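Local coordinates for protein antigen, P35 (Borreliella spielmanii A14S, PDB 6HPN) that is an outer surface protein, predicted to be a lipoprotein, of the PFam54 family, orthologous to BBA64 of the Lyme disease spirochaete, and is thought to play a part in pathogenesis, at residues S84-L95 / K163-I174. Numbering follows the deposited sequence.
Sequences SLNFNEGVILNL and KEKWLKDVDDII
The indole of W166 has the carbonyl carbon of S84 at its edge, in the ring plane, and L85 CD2 approaching obliquely, 3.6 Å from W166 CE2; V170 CG2, from the same helix as the ring, covers one face, offset toward the rim. This contact in an all-helical PFam54 fold illustrates how a Schellman motif that ends helix 75-84, with N86 as its C-prime residue, can be docked against a long helix, here 146-179. W166 NE1 donates to S84 OG over 3.0 Å, a bent bond with the hydroxyl tilted from the ring plane; the same OG also bonds to L81 O. Beyond the turn, N88 OD1 caps helix 89-102 by accepting from V91 N. The segment 89-95 then crosses 163-174 at 62°, joined by apolar packing: V91 CG1 lies 3.5 Å from V170 CG1, and V170 CG2 touches L95 CD2 of the helix and L85 CD2 of the preceding turn. With CG1 set beside the backbone N (chi1 -70°), I174 extends CD1 to V91 CG1 at 3.8 Å and to N94 CB. At the far end, extended K163 also bonds to Q124 OE1 and T83 O, so three oxygens hold its ammonium; across the contact, K163 NZ donates to N86 OD1 at 3.1 Å, tilted 20° from the carbonyl plane.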
# COMPACT_ATOMS: atom_id res chain seq x y z
N SER A 84 1.90 -4.55 -1.03
CA SER A 84 0.96 -4.04 0.01
C SER A 84 0.20 -5.21 0.63
O SER A 84 -0.29 -5.03 1.74
CB SER A 84 0.02 -3.00 -0.53
OG SER A 84 -1.19 -3.58 -1.01
N LEU A 85 0.05 -6.33 -0.08
CA LEU A 85 -0.57 -7.57 0.47
C LEU A 85 0.50 -8.64 0.72
O LEU A 85 0.12 -9.80 0.76
CB LEU A 85 -1.60 -8.11 -0.51
CG LEU A 85 -2.70 -7.12 -0.84
CD1 LEU A 85 -3.40 -7.48 -2.13
CD2 LEU A 85 -3.68 -7.04 0.31
N ASN A 86 1.76 -8.24 0.89
CA ASN A 86 2.91 -9.09 1.30
C ASN A 86 3.27 -10.07 0.17
O ASN A 86 3.91 -11.08 0.44
CB ASN A 86 2.64 -9.80 2.63
CG ASN A 86 2.80 -8.89 3.84
OD1 ASN A 86 3.36 -7.79 3.74
ND2 ASN A 86 2.32 -9.34 4.99
N PHE A 87 2.88 -9.77 -1.06
CA PHE A 87 3.09 -10.68 -2.22
C PHE A 87 2.67 -12.12 -1.87
O PHE A 87 3.37 -13.09 -2.25
CB PHE A 87 4.55 -10.60 -2.69
CG PHE A 87 4.61 -10.58 -4.19
CD1 PHE A 87 4.21 -11.68 -4.92
CD2 PHE A 87 4.91 -9.40 -4.86
CE1 PHE A 87 4.17 -11.62 -6.30
CE2 PHE A 87 4.90 -9.35 -6.24
CZ PHE A 87 4.51 -10.47 -6.96
N ASN A 88 1.56 -12.28 -1.16
CA ASN A 88 0.94 -13.59 -0.90
C ASN A 88 -0.01 -13.89 -2.06
O ASN A 88 -1.09 -13.30 -2.08
CB ASN A 88 0.22 -13.58 0.43
CG ASN A 88 -0.42 -14.92 0.76
OD1 ASN A 88 -0.97 -15.62 -0.10
ND2 ASN A 88 -0.37 -15.26 2.03
N GLU A 89 0.41 -14.73 -3.02
CA GLU A 89 -0.36 -15.04 -4.25
C GLU A 89 -1.78 -15.48 -3.88
O GLU A 89 -2.75 -14.97 -4.53
CB GLU A 89 0.25 -16.19 -5.04
CG GLU A 89 1.41 -15.79 -5.95
CD GLU A 89 2.72 -15.64 -5.22
OE1 GLU A 89 2.71 -15.66 -3.95
OE2 GLU A 89 3.75 -15.52 -5.91
N GLY A 90 -1.90 -16.40 -2.91
CA GLY A 90 -3.20 -16.94 -2.47
C GLY A 90 -4.18 -15.82 -2.28
O GLY A 90 -5.23 -15.79 -2.97
N VAL A 91 -3.79 -14.87 -1.43
CA VAL A 91 -4.64 -13.74 -0.94
C VAL A 91 -4.99 -12.81 -2.10
O VAL A 91 -6.11 -12.28 -2.12
CB VAL A 91 -3.92 -12.96 0.17
CG1 VAL A 91 -4.66 -11.67 0.48
CG2 VAL A 91 -3.72 -13.80 1.42
N ILE A 92 -4.05 -12.57 -3.01
CA ILE A 92 -4.25 -11.63 -4.14
C ILE A 92 -5.24 -12.26 -5.13
O ILE A 92 -6.17 -11.55 -5.56
CB ILE A 92 -2.88 -11.25 -4.75
CG1 ILE A 92 -1.97 -10.61 -3.70
CG2 ILE A 92 -3.05 -10.36 -5.98
CD1 ILE A 92 -0.48 -10.58 -4.08
N LEU A 93 -5.08 -13.55 -5.48
CA LEU A 93 -6.07 -14.28 -6.32
C LEU A 93 -7.45 -14.19 -5.68
O LEU A 93 -8.40 -13.75 -6.35
CB LEU A 93 -5.66 -15.73 -6.49
CG LEU A 93 -4.38 -15.91 -7.31
CD1 LEU A 93 -3.69 -17.22 -6.95
CD2 LEU A 93 -4.68 -15.78 -8.81
N ASN A 94 -7.53 -14.52 -4.40
CA ASN A 94 -8.81 -14.61 -3.66
C ASN A 94 -9.47 -13.23 -3.68
O ASN A 94 -10.65 -13.15 -4.05
CB ASN A 94 -8.61 -15.26 -2.30
CG ASN A 94 -8.36 -16.74 -2.45
OD1 ASN A 94 -8.88 -17.35 -3.39
ND2 ASN A 94 -7.55 -17.34 -1.58
N LEU A 95 -8.74 -12.17 -3.34
CA LEU A 95 -9.30 -10.80 -3.29
C LEU A 95 -9.61 -10.37 -4.72
O LEU A 95 -10.65 -9.79 -4.93
CB LEU A 95 -8.29 -9.87 -2.63
CG LEU A 95 -8.74 -8.42 -2.47
CD1 LEU A 95 -9.84 -8.31 -1.42
CD2 LEU A 95 -7.56 -7.53 -2.11
N LYS A 163 -0.88 -0.66 7.27
CA LYS A 163 -0.66 -1.89 6.48
C LYS A 163 -1.30 -3.07 7.23
O LYS A 163 -2.00 -3.85 6.58
CB LYS A 163 0.82 -2.15 6.19
CG LYS A 163 1.04 -3.06 4.99
CD LYS A 163 2.43 -3.55 4.75
CE LYS A 163 2.44 -4.66 3.73
NZ LYS A 163 3.77 -4.83 3.12
N GLU A 164 -1.12 -3.15 8.54
CA GLU A 164 -1.69 -4.27 9.34
C GLU A 164 -3.21 -4.28 9.20
O GLU A 164 -3.74 -5.35 8.88
CB GLU A 164 -1.16 -4.25 10.77
CG GLU A 164 -0.02 -5.25 10.92
CD GLU A 164 0.88 -5.08 12.12
OE1 GLU A 164 0.57 -4.23 13.01
OE2 GLU A 164 1.92 -5.79 12.17
N LYS A 165 -3.85 -3.11 9.34
CA LYS A 165 -5.33 -2.95 9.23
C LYS A 165 -5.78 -3.35 7.81
O LYS A 165 -6.78 -4.06 7.68
CB LYS A 165 -5.72 -1.53 9.64
CG LYS A 165 -7.21 -1.20 9.60
CD LYS A 165 -7.95 -1.28 10.93
CE LYS A 165 -9.46 -1.25 10.77
NZ LYS A 165 -10.01 -2.62 10.58
N TRP A 166 -5.04 -2.97 6.78
CA TRP A 166 -5.34 -3.32 5.36
C TRP A 166 -5.34 -4.85 5.14
O TRP A 166 -6.30 -5.41 4.55
CB TRP A 166 -4.31 -2.59 4.49
CG TRP A 166 -4.14 -3.09 3.09
CD1 TRP A 166 -3.00 -3.60 2.53
CD2 TRP A 166 -5.12 -3.07 2.05
NE1 TRP A 166 -3.21 -3.90 1.21
CE2 TRP A 166 -4.51 -3.59 0.89
CE3 TRP A 166 -6.47 -2.68 1.98
CZ2 TRP A 166 -5.19 -3.71 -0.32
CZ3 TRP A 166 -7.14 -2.81 0.79
CH2 TRP A 166 -6.50 -3.31 -0.35
N LEU A 167 -4.27 -5.52 5.55
CA LEU A 167 -4.15 -6.99 5.50
C LEU A 167 -5.27 -7.66 6.33
O LEU A 167 -5.81 -8.68 5.88
CB LEU A 167 -2.77 -7.38 6.05
CG LEU A 167 -1.58 -7.00 5.17
CD1 LEU A 167 -0.32 -6.92 6.01
CD2 LEU A 167 -1.39 -7.99 4.03
N LYS A 168 -5.56 -7.13 7.51
CA LYS A 168 -6.68 -7.60 8.37
C LYS A 168 -7.99 -7.52 7.55
O LYS A 168 -8.65 -8.58 7.30
CB LYS A 168 -6.60 -6.79 9.67
CG LYS A 168 -7.81 -6.87 10.58
CD LYS A 168 -8.01 -8.24 11.16
CE LYS A 168 -9.20 -8.29 12.10
NZ LYS A 168 -9.82 -9.64 12.09
N ASP A 169 -8.36 -6.34 7.07
CA ASP A 169 -9.65 -6.14 6.36
C ASP A 169 -9.72 -7.10 5.16
O ASP A 169 -10.80 -7.72 4.94
CB ASP A 169 -9.89 -4.67 6.02
CG ASP A 169 -10.23 -3.84 7.25
OD1 ASP A 169 -10.41 -4.42 8.32
OD2 ASP A 169 -10.28 -2.61 7.16
N VAL A 170 -8.59 -7.29 4.47
CA VAL A 170 -8.48 -8.16 3.26
C VAL A 170 -8.66 -9.63 3.65
O VAL A 170 -9.38 -10.33 2.94
CB VAL A 170 -7.15 -7.95 2.52
CG1 VAL A 170 -6.77 -9.17 1.69
CG2 VAL A 170 -7.19 -6.71 1.63
N ASP A 171 -8.01 -10.11 4.71
CA ASP A 171 -8.22 -11.51 5.17
C ASP A 171 -9.69 -11.69 5.59
O ASP A 171 -10.22 -12.77 5.33
CB ASP A 171 -7.22 -11.88 6.27
CG ASP A 171 -5.79 -12.11 5.79
OD1 ASP A 171 -5.58 -12.38 4.59
OD2 ASP A 171 -4.90 -12.00 6.63
N ASP A 172 -10.33 -10.68 6.17
CA ASP A 172 -11.71 -10.79 6.74
C ASP A 172 -12.71 -10.91 5.60
O ASP A 172 -13.59 -11.80 5.66
CB ASP A 172 -12.04 -9.61 7.66
CG ASP A 172 -11.32 -9.69 8.99
OD1 ASP A 172 -10.74 -10.74 9.25
OD2 ASP A 172 -11.34 -8.72 9.77
N ILE A 173 -12.60 -10.01 4.62
CA ILE A 173 -13.37 -10.04 3.35
C ILE A 173 -13.29 -11.46 2.80
O ILE A 173 -14.32 -12.02 2.45
CB ILE A 173 -12.83 -8.98 2.37
CG1 ILE A 173 -13.26 -7.56 2.75
CG2 ILE A 173 -13.24 -9.27 0.95
CD1 ILE A 173 -12.48 -6.42 2.05
N ILE A 174 -12.09 -12.03 2.73
CA ILE A 174 -11.87 -13.39 2.16
C ILE A 174 -12.56 -14.44 3.05
O ILE A 174 -13.30 -15.27 2.50
CB ILE A 174 -10.36 -13.66 1.98
CG1 ILE A 174 -9.80 -12.78 0.85
CG2 ILE A 174 -10.06 -15.12 1.72
CD1 ILE A 174 -8.31 -12.86 0.69